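Local structure of putative diacylglycerol kinase (Bacillus anthracis, 4WRR) at residues D219-I224 and K256-H261; K53-F58 and N79-L84; P31-A36 and L117-H122. The protein probably catalyses the ATP-dependent phosphorylation of diacylglycerol to phosphatidic acid, and carries a bound magnesium ion. All coordinates share one frame; numbering follows the deposited sequence.

Contact 1: D219-I224 and K256-H261; sequences DGTLDI and KAKSIH. With MG (magnesium ion), chain E.
The magnesium site of this protein is built onto an antiparallel strand pair, in which Leu222 faces Ala257 as the hydrogen-bonded pair and Asp223 faces Lys256 as the non-hydrogen-bonded one. Leu222 N and Ala257 O are joined over 2.9 Å, and the reciprocal bond runs from Ala257 N to Leu222 O. Just before the pairing begins, Asp219 OD1 binds the magnesium ion at 2.4 Å and Thr221 O at 2.2 Å; three waters and Lys216 O raise the count to six ligands. With chi1 at 68°, Asp219 CG lies between its own backbone N and carbonyl carbon, and OD1 is turned back far enough to take a weak bond from Thr221 N as well. Asp223 stands in the second shell: its OD1 accepts hydrogen bonds from two metal-bound waters, one of which also donates to Asp219 OD2. Lys256 runs side by side with Asp223 and bends at its last torsion (chi4 40°), which brings NZ to 2.6 Å from Asp223 OD2 on the syn lone pair. Asn214 O is a further partner of this NZ, and His254 NE2 of this OD2. On the face turned from the metal, Ile224 CG1 and Ile260 CD1 meet tip to tip at 3.6 Å, next to Ile183 of strand 179-185. The bonds form a second-shell network linking the ion, through its waters and Asp223, to Lys256, in which a buried carboxylate is gripped at both oxygens. Its negative charge is probably stabilised by the ammonium group, and the two waters that donate to Asp223 are probably restricted in how they can turn.

Contact 2: K53-F58 and N79-L84; sequences KYCQEF and NGLAPL
Cys55 meets Gly80 and Leu81 where helices 50-58 and 71-81 come together, and the closeness is plain from the backbones: the CA atoms of Cys55 and Gly80 are 5.4 Å apart. Having no side chain, Gly80 admits Cys55 CB to 4.2 Å from its own CA. Beside it, Leu81 CD2 touches Cys55 CB at 3.8 Å, and Gln56 CG comes within 3.3 Å of Gly80 O, so this part of the contact is tight. The other flank is looser. Gln56, its chain extended beyond CG (chi2 179°), makes one weak hydrogen bond, NE2 to Gly80 O, at 3.3 Å. Its other amide end looks outward, OE1 accepting a bond from Glu85 N of the second subunit. Leu84, which closes a type I turn begun at Leu81, makes no approach to Cys55 or Gln56 shorter than the 4.2 Å between its CD1 and Gln56 CA. Leu84 also packs on Leu84 of the second subunit, and this flank therefore borders a subunit interface. Toward the interior, Cys55 rests on Ile12 of strand 9-13 and Leu81 on Phe291 of strand 282-294, so helix 50-58 lies on the parallel sheet, while the end of helix 71-81 meets strand 282-294.

Contact 3: P31-A36 and L117-H122; sequences PPLAAA and LITKEH
Thr119 presses its methyl group onto the last turn of helix 22-36, with CG2 3.5 Å from Ala36 CB and 3.6 Å from Pro32 O. The two branches of the threonine do separate jobs. At chi1 69°, OG1 is tucked between the backbone N and the carbonyl carbon, where it hydrogen-bonds to Lys116 O one turn earlier; CG2 is thereby set beside the backbone N, anti to the carbonyl carbon, and faces the neighbouring helix. Pro32 O is not without a polar partner, since Ala36 N bonds to it at 3.2 Å within the helix, so the methyl lies against an oxygen already in use. Deeper in, Leu33 and Ile118 pass one another at a slant. Leu33 has chi1 -64° and an almost straight chi2 of 176°, and the branch that touches is CD2, at 4.1 Å from Ile118 CB and equally near Ile118 CG2. No hydrogen bond joins the segments, whose nearest CA atoms, those of Ala36 and Thr119, are 6.2 Å apart; the contact is van der Waals packing, mostly between aliphatic groups. Thr119 is the second residue of a type I turn from Ile118 to Glu121, closed by Glu121 N on Ile118 O, and Glu121 leaves helical geometry with a positive phi. Pro32 and Ala35 also pack against a third subunit. Leu33 and Ile118 both rest on Ile66 of the central strand 64-69, with Leu40 under the former and Ile93 under the latter: two helices side by side on one face of a parallel sheet, as in the Rossmann-like alpha/beta domain of the diacylglycerol kinase family.

Contacts 2 and 3 belong to the diacylglycerol kinase catalytic domain, their centres 22 Å apart, and pack helices against the same parallel sheet. The crossover order puts helices 50-58 and 71-81 of contact 2 on one face and the helices of contact 3 on the other. Along the chain, contact 2 falls between the two segments of contact 3. Contact 1 comes later, in the beta-rich C-terminal domain, and it alone of the three includes the magnesium ion. Its centre lies 25 Å from that of contact 2 and 34 Å from that of contact 3, with nearest atoms about 13 and 16 Å away, so neither helix contact takes part in metal binding.

Contact 1: D219-I224 and K256-H261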
loop_
_atom_site.group_PDB
_atom_site.type_symbol
_atom_site.label_atom_id
_atom_site.label_comp_id
_atom_site.label_asym_id
_atom_site.label_seq_id
_atom_site.Cartn_x
_atom_site.Cartn_y
_atom_site.Cartn_z
ATOM N N ASP A 219 -2.512 27.635 23.550
ATOM C CA ASP A 219 -2.302 29.078 23.676
ATOM C C ASP A 219 -0.908 29.533 23.240
ATOM O O ASP A 219 -0.582 30.692 23.407
ATOM C CB ASP A 219 -2.614 29.573 25.086
ATOM C CG ASP A 219 -1.632 29.068 26.115
ATOM O OD1 ASP A 219 -0.796 28.174 25.792
ATOM O OD2 ASP A 219 -1.739 29.509 27.277
ATOM N N GLY A 220 -0.094 28.627 22.700
ATOM C CA GLY A 220 1.194 28.983 22.118
ATOM C C GLY A 220 2.312 29.242 23.118
ATOM O O GLY A 220 3.367 29.651 22.706
ATOM N N THR A 221 2.087 29.014 24.420
ATOM C CA THR A 221 3.142 29.066 25.426
ATOM C C THR A 221 3.065 27.886 26.379
ATOM O O THR A 221 2.017 27.244 26.505
ATOM C CB THR A 221 3.080 30.332 26.330
ATOM O OG1 THR A 221 1.805 30.409 27.016
ATOM C CG2 THR A 221 3.257 31.545 25.549
ATOM N N LEU A 222 4.180 27.596 27.029
ATOM C CA LEU A 222 4.260 26.565 28.028
ATOM C C LEU A 222 4.282 27.192 29.403
ATOM O O LEU A 222 4.549 28.369 29.529
ATOM C CB LEU A 222 5.528 25.772 27.835
ATOM C CG LEU A 222 5.495 24.832 26.637
ATOM C CD1 LEU A 222 6.900 24.357 26.360
ATOM C CD2 LEU A 222 4.578 23.639 26.899
ATOM N N ASP A 223 3.979 26.395 30.419
ATOM C CA ASP A 223 3.866 26.868 31.792
ATOM C C ASP A 223 4.934 26.228 32.640
ATOM O O ASP A 223 4.999 25.012 32.715
ATOM C CB ASP A 223 2.489 26.528 32.369
ATOM C CG ASP A 223 1.418 27.485 31.927
ATOM O OD1 ASP A 223 0.975 27.399 30.758
ATOM O OD2 ASP A 223 1.024 28.369 32.745
ATOM N N ILE A 224 5.811 27.051 33.219
ATOM C CA ILE A 224 6.842 26.598 34.128
ATOM C C ILE A 224 6.299 26.728 35.563
ATOM O O ILE A 224 5.773 27.758 35.912
ATOM C CB ILE A 224 8.102 27.467 34.009
ATOM C CG1 ILE A 224 8.646 27.462 32.564
ATOM C CG2 ILE A 224 9.173 26.964 34.965
ATOM C CD1 ILE A 224 9.702 28.501 32.317
ATOM N N LYS A 256 4.721 31.784 32.327
ATOM C CA LYS A 256 4.525 31.308 30.956
ATOM C C LYS A 256 5.722 31.708 30.063
ATOM O O LYS A 256 6.192 32.830 30.143
ATOM C CB LYS A 256 3.210 31.865 30.401
ATOM C CG LYS A 256 1.970 31.143 30.963
ATOM C CD LYS A 256 0.693 31.725 30.352
ATOM C CE LYS A 256 -0.524 30.789 30.386
ATOM N NZ LYS A 256 -0.677 30.004 31.649
ATOM N N ALA A 257 6.195 30.779 29.238
ATOM C CA ALA A 257 7.286 31.036 28.308
ATOM C C ALA A 257 7.285 30.052 27.112
ATOM O O ALA A 257 6.779 28.951 27.223
ATOM C CB ALA A 257 8.593 30.930 29.059
ATOM N N LYS A 258 7.902 30.453 26.002
ATOM C CA LYS A 258 7.968 29.642 24.774
ATOM C C LYS A 258 9.255 28.832 24.573
ATOM O O LYS A 258 9.211 27.758 23.983
ATOM C CB LYS A 258 7.798 30.541 23.558
ATOM C CG LYS A 258 6.653 31.525 23.693
ATOM C CD LYS A 258 6.225 32.112 22.358
ATOM C CE LYS A 258 5.120 33.134 22.570
ATOM N NZ LYS A 258 4.423 33.440 21.295
ATOM N N SER A 259 10.392 29.369 25.018
ATOM C CA SER A 259 11.704 28.732 24.825
ATOM C C SER A 259 12.358 28.614 26.170
ATOM O O SER A 259 12.599 29.625 26.825
ATOM C CB SER A 259 12.611 29.600 23.924
ATOM O OG SER A 259 12.839 28.994 22.653
ATOM N N ILE A 260 12.664 27.393 26.568
ATOM C CA ILE A 260 13.057 27.145 27.926
ATOM C C ILE A 260 14.268 26.245 28.006
ATOM O O ILE A 260 14.341 25.228 27.319
ATOM C CB ILE A 260 11.894 26.474 28.701
ATOM C CG1 ILE A 260 10.639 27.364 28.686
ATOM C CG2 ILE A 260 12.280 26.174 30.146
ATOM C CD1 ILE A 260 9.362 26.645 29.119
ATOM N N HIS A 261 15.185 26.580 28.907
ATOM C CA HIS A 261 16.322 25.715 29.183
ATOM C C HIS A 261 16.435 25.456 30.682
ATOM O O HIS A 261 16.395 26.395 31.494
ATOM C CB HIS A 261 17.618 26.345 28.654
ATOM C CG HIS A 261 18.763 25.381 28.567
ATOM N ND1 HIS A 261 19.804 25.375 29.472
ATOM C CD2 HIS A 261 19.018 24.376 27.694
ATOM C CE1 HIS A 261 20.657 24.415 29.150
ATOM N NE2 HIS A 261 20.197 23.788 28.081
HETATM MG MG MG E . 0.040 26.248 26.873
HETATM O O HOH W 1 -0.839 27.545 28.740
HETATM O O HOH W 2 1.172 25.423 28.588
HETATM O O HOH W 3 0.462 25.301 24.884
#

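Contact 2: K53-F58 and N79-L84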
loop_
_atom_site.group_PDB
_atom_site.type_symbol
_atom_site.label_atom_id
_atom_site.label_comp_id
_atom_site.label_asym_id
_atom_site.label_seq_id
_atom_site.Cartn_x
_atom_site.Cartn_y
_atom_site.Cartn_z
ATOM N N LYS A 53 5.213 2.566 15.527
ATOM C CA LYS A 53 5.449 2.064 14.194
ATOM C C LYS A 53 4.233 2.201 13.288
ATOM O O LYS A 53 4.357 2.638 12.168
ATOM C CB LYS A 53 5.854 0.612 14.249
ATOM C CG LYS A 53 7.227 0.455 14.848
ATOM C CD LYS A 53 7.576 -0.998 15.043
ATOM C CE LYS A 53 9.005 -1.075 15.527
ATOM N NZ LYS A 53 9.320 -2.484 15.891
ATOM N N TYR A 54 3.042 1.867 13.803
ATOM C CA TYR A 54 1.816 2.008 13.002
ATOM C C TYR A 54 1.588 3.466 12.595
ATOM O O TYR A 54 1.340 3.766 11.414
ATOM C CB TYR A 54 0.587 1.480 13.734
ATOM C CG TYR A 54 0.618 0.013 14.154
ATOM C CD1 TYR A 54 1.476 -0.896 13.566
ATOM C CD2 TYR A 54 -0.260 -0.454 15.125
ATOM C CE1 TYR A 54 1.469 -2.261 13.929
ATOM C CE2 TYR A 54 -0.271 -1.789 15.510
ATOM C CZ TYR A 54 0.602 -2.697 14.925
ATOM O OH TYR A 54 0.587 -4.016 15.350
ATOM N N CYS A 55 1.720 4.385 13.548
ATOM C CA CYS A 55 1.627 5.805 13.205
ATOM C C CYS A 55 2.600 6.180 12.094
ATOM O O CYS A 55 2.204 6.858 11.157
ATOM C CB CYS A 55 1.846 6.691 14.434
ATOM S SG CYS A 55 0.460 6.592 15.607
ATOM N N GLN A 56 3.856 5.728 12.182
ATOM C CA GLN A 56 4.878 6.143 11.200
ATOM C C GLN A 56 4.626 5.512 9.857
ATOM O O GLN A 56 4.795 6.152 8.846
ATOM C CB GLN A 56 6.298 5.869 11.701
ATOM C CG GLN A 56 6.562 6.719 12.939
ATOM C CD GLN A 56 7.917 6.574 13.587
ATOM O OE1 GLN A 56 8.589 5.562 13.477
ATOM N NE2 GLN A 56 8.295 7.587 14.309
ATOM N N GLU A 57 4.166 4.266 9.838
ATOM C CA GLU A 57 3.785 3.643 8.565
ATOM C C GLU A 57 2.552 4.269 7.915
ATOM O O GLU A 57 2.533 4.475 6.724
ATOM C CB GLU A 57 3.580 2.138 8.739
ATOM C CG GLU A 57 3.133 1.497 7.425
ATOM C CD GLU A 57 2.985 -0.021 7.473
ATOM O OE1 GLU A 57 3.491 -0.659 8.425
ATOM O OE2 GLU A 57 2.380 -0.559 6.514
ATOM N N PHE A 58 1.516 4.576 8.692
ATOM C CA PHE A 58 0.233 5.026 8.125
ATOM C C PHE A 58 0.058 6.527 8.018
ATOM O O PHE A 58 -0.924 6.977 7.449
ATOM C CB PHE A 58 -0.928 4.392 8.888
ATOM C CG PHE A 58 -1.128 2.956 8.558
ATOM C CD1 PHE A 58 -0.331 1.989 9.120
ATOM C CD2 PHE A 58 -2.036 2.579 7.578
ATOM C CE1 PHE A 58 -0.498 0.645 8.781
ATOM C CE2 PHE A 58 -2.185 1.243 7.183
ATOM C CZ PHE A 58 -1.410 0.273 7.794
ATOM N N ASN A 79 4.923 10.300 19.972
ATOM C CA ASN A 79 6.254 10.100 19.451
ATOM C C ASN A 79 6.326 9.585 18.023
ATOM O O ASN A 79 7.276 9.878 17.321
ATOM C CB ASN A 79 7.017 9.127 20.304
ATOM C CG ASN A 79 7.520 9.755 21.556
ATOM O OD1 ASN A 79 7.883 10.931 21.564
ATOM N ND2 ASN A 79 7.515 8.989 22.639
ATOM N N GLY A 80 5.291 8.877 17.593
ATOM C CA GLY A 80 5.236 8.421 16.250
ATOM C C GLY A 80 5.005 9.548 15.281
ATOM O O GLY A 80 5.721 9.653 14.294
ATOM N N LEU A 81 4.021 10.399 15.573
ATOM C CA LEU A 81 3.580 11.383 14.612
ATOM C C LEU A 81 4.337 12.683 14.680
ATOM O O LEU A 81 4.547 13.303 13.668
ATOM C CB LEU A 81 2.125 11.716 14.779
ATOM C CG LEU A 81 1.158 10.622 14.400
ATOM C CD1 LEU A 81 -0.250 11.132 14.600
ATOM C CD2 LEU A 81 1.354 10.179 12.953
ATOM N N ALA A 82 4.746 13.090 15.864
ATOM C CA ALA A 82 5.289 14.423 16.039
ATOM C C ALA A 82 6.541 14.710 15.185
ATOM O O ALA A 82 6.707 15.841 14.726
ATOM C CB ALA A 82 5.567 14.690 17.496
ATOM N N PRO A 83 7.419 13.719 14.976
ATOM C CA PRO A 83 8.631 14.062 14.186
ATOM C C PRO A 83 8.458 14.103 12.681
ATOM O O PRO A 83 9.401 14.432 12.009
ATOM C CB PRO A 83 9.640 12.965 14.539
ATOM C CG PRO A 83 8.948 12.004 15.417
ATOM C CD PRO A 83 7.541 12.446 15.688
ATOM N N LEU A 84 7.268 13.803 12.170
ATOM C CA LEU A 84 7.058 13.625 10.779
ATOM C C LEU A 84 6.597 14.891 10.121
ATOM O O LEU A 84 5.923 15.720 10.744
ATOM C CB LEU A 84 5.954 12.574 10.555
ATOM C CG LEU A 84 6.115 11.245 11.247
ATOM C CD1 LEU A 84 4.900 10.351 10.923
ATOM C CD2 LEU A 84 7.367 10.521 10.831
#

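Contact 3: P31-A36 and L117-H122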
loop_
_atom_site.group_PDB
_atom_site.type_symbol
_atom_site.label_atom_id
_atom_site.label_comp_id
_atom_site.label_asym_id
_atom_site.label_seq_id
_atom_site.Cartn_x
_atom_site.Cartn_y
_atom_site.Cartn_z
ATOM N N PRO A 31 -18.430 -0.474 16.185
ATOM C CA PRO A 31 -19.629 -0.215 15.378
ATOM C C PRO A 31 -19.968 1.225 15.058
ATOM O O PRO A 31 -20.287 1.515 13.926
ATOM C CB PRO A 31 -20.744 -0.868 16.200
ATOM C CG PRO A 31 -20.060 -2.004 16.854
ATOM C CD PRO A 31 -18.700 -1.493 17.221
ATOM N N PRO A 32 -19.913 2.140 16.031
ATOM C CA PRO A 32 -20.092 3.560 15.641
ATOM C C PRO A 32 -19.081 4.069 14.594
ATOM O O PRO A 32 -19.439 4.831 13.706
ATOM C CB PRO A 32 -19.890 4.350 16.965
ATOM C CG PRO A 32 -19.989 3.340 18.059
ATOM C CD PRO A 32 -19.533 2.012 17.444
ATOM N N LEU A 33 -17.832 3.673 14.734
ATOM C CA LEU A 33 -16.797 4.122 13.823
ATOM C C LEU A 33 -17.004 3.505 12.457
ATOM O O LEU A 33 -16.932 4.208 11.422
ATOM C CB LEU A 33 -15.441 3.744 14.382
ATOM C CG LEU A 33 -15.062 4.417 15.706
ATOM C CD1 LEU A 33 -13.723 3.884 16.204
ATOM C CD2 LEU A 33 -15.010 5.933 15.560
ATOM N N ALA A 34 -17.234 2.195 12.429
ATOM C CA ALA A 34 -17.454 1.492 11.156
ATOM C C ALA A 34 -18.703 1.957 10.432
ATOM O O ALA A 34 -18.723 1.941 9.210
ATOM C CB ALA A 34 -17.502 0.000 11.353
ATOM N N ALA A 35 -19.730 2.400 11.165
ATOM C CA ALA A 35 -20.941 2.909 10.509
ATOM C C ALA A 35 -20.661 4.254 9.869
ATOM O O ALA A 35 -21.152 4.551 8.788
ATOM C CB ALA A 35 -22.105 3.021 11.486
ATOM N N ALA A 36 -19.870 5.071 10.543
ATOM C CA ALA A 36 -19.604 6.435 10.099
ATOM C C ALA A 36 -18.489 6.563 9.065
ATOM O O ALA A 36 -18.517 7.488 8.273
ATOM C CB ALA A 36 -19.277 7.326 11.305
ATOM N N LEU A 117 -18.221 10.464 19.630
ATOM C CA LEU A 117 -17.733 11.829 19.544
ATOM C C LEU A 117 -16.882 11.974 18.296
ATOM O O LEU A 117 -16.975 12.960 17.574
ATOM C CB LEU A 117 -16.897 12.174 20.778
ATOM C CG LEU A 117 -16.194 13.535 20.719
ATOM C CD1 LEU A 117 -17.202 14.675 20.680
ATOM C CD2 LEU A 117 -15.280 13.723 21.914
ATOM N N ILE A 118 -16.077 10.941 18.004
ATOM C CA ILE A 118 -15.188 11.015 16.855
ATOM C C ILE A 118 -15.997 11.163 15.573
ATOM O O ILE A 118 -15.551 11.823 14.639
ATOM C CB ILE A 118 -14.274 9.791 16.805
ATOM C CG1 ILE A 118 -13.324 9.821 17.996
ATOM C CG2 ILE A 118 -13.472 9.783 15.513
ATOM C CD1 ILE A 118 -12.629 8.504 18.255
ATOM N N THR A 119 -17.180 10.564 15.536
ATOM C CA THR A 119 -17.998 10.628 14.350
ATOM C C THR A 119 -18.504 12.022 14.091
ATOM O O THR A 119 -18.992 12.313 12.999
ATOM C CB THR A 119 -19.188 9.598 14.354
ATOM O OG1 THR A 119 -20.169 9.960 15.329
ATOM C CG2 THR A 119 -18.692 8.200 14.678
ATOM N N LYS A 120 -18.482 12.888 15.105
ATOM C CA LYS A 120 -18.905 14.268 14.922
ATOM C C LYS A 120 -17.851 15.072 14.209
ATOM O O LYS A 120 -18.141 16.151 13.708
ATOM C CB LYS A 120 -19.212 14.913 16.284
ATOM C CG LYS A 120 -20.294 14.215 17.089
ATOM C CD LYS A 120 -21.548 14.012 16.232
ATOM C CE LYS A 120 -22.777 13.674 17.069
ATOM N NZ LYS A 120 -23.595 12.622 16.399
ATOM N N GLU A 121 -16.612 14.618 14.235
ATOM C CA GLU A 121 -15.545 15.235 13.456
ATOM C C GLU A 121 -15.190 16.685 13.876
ATOM O O GLU A 121 -14.789 17.492 13.057
ATOM C CB GLU A 121 -15.861 15.178 11.952
ATOM C CG GLU A 121 -16.101 13.754 11.413
ATOM C CD GLU A 121 -16.082 13.647 9.894
ATOM O OE1 GLU A 121 -15.849 14.672 9.204
ATOM O OE2 GLU A 121 -16.283 12.525 9.371
ATOM N N HIS A 122 -15.261 16.991 15.165
ATOM C CA HIS A 122 -14.826 18.294 15.656
ATOM C C HIS A 122 -13.360 18.285 15.951
ATOM O O HIS A 122 -12.888 17.452 16.706
ATOM C CB HIS A 122 -15.563 18.650 16.925
ATOM C CG HIS A 122 -17.037 18.684 16.750
ATOM N ND1 HIS A 122 -17.668 19.527 15.851
ATOM C CD2 HIS A 122 -18.017 18.004 17.387
ATOM C CE1 HIS A 122 -18.973 19.323 15.907
ATOM N NE2 HIS A 122 -19.211 18.433 16.857
#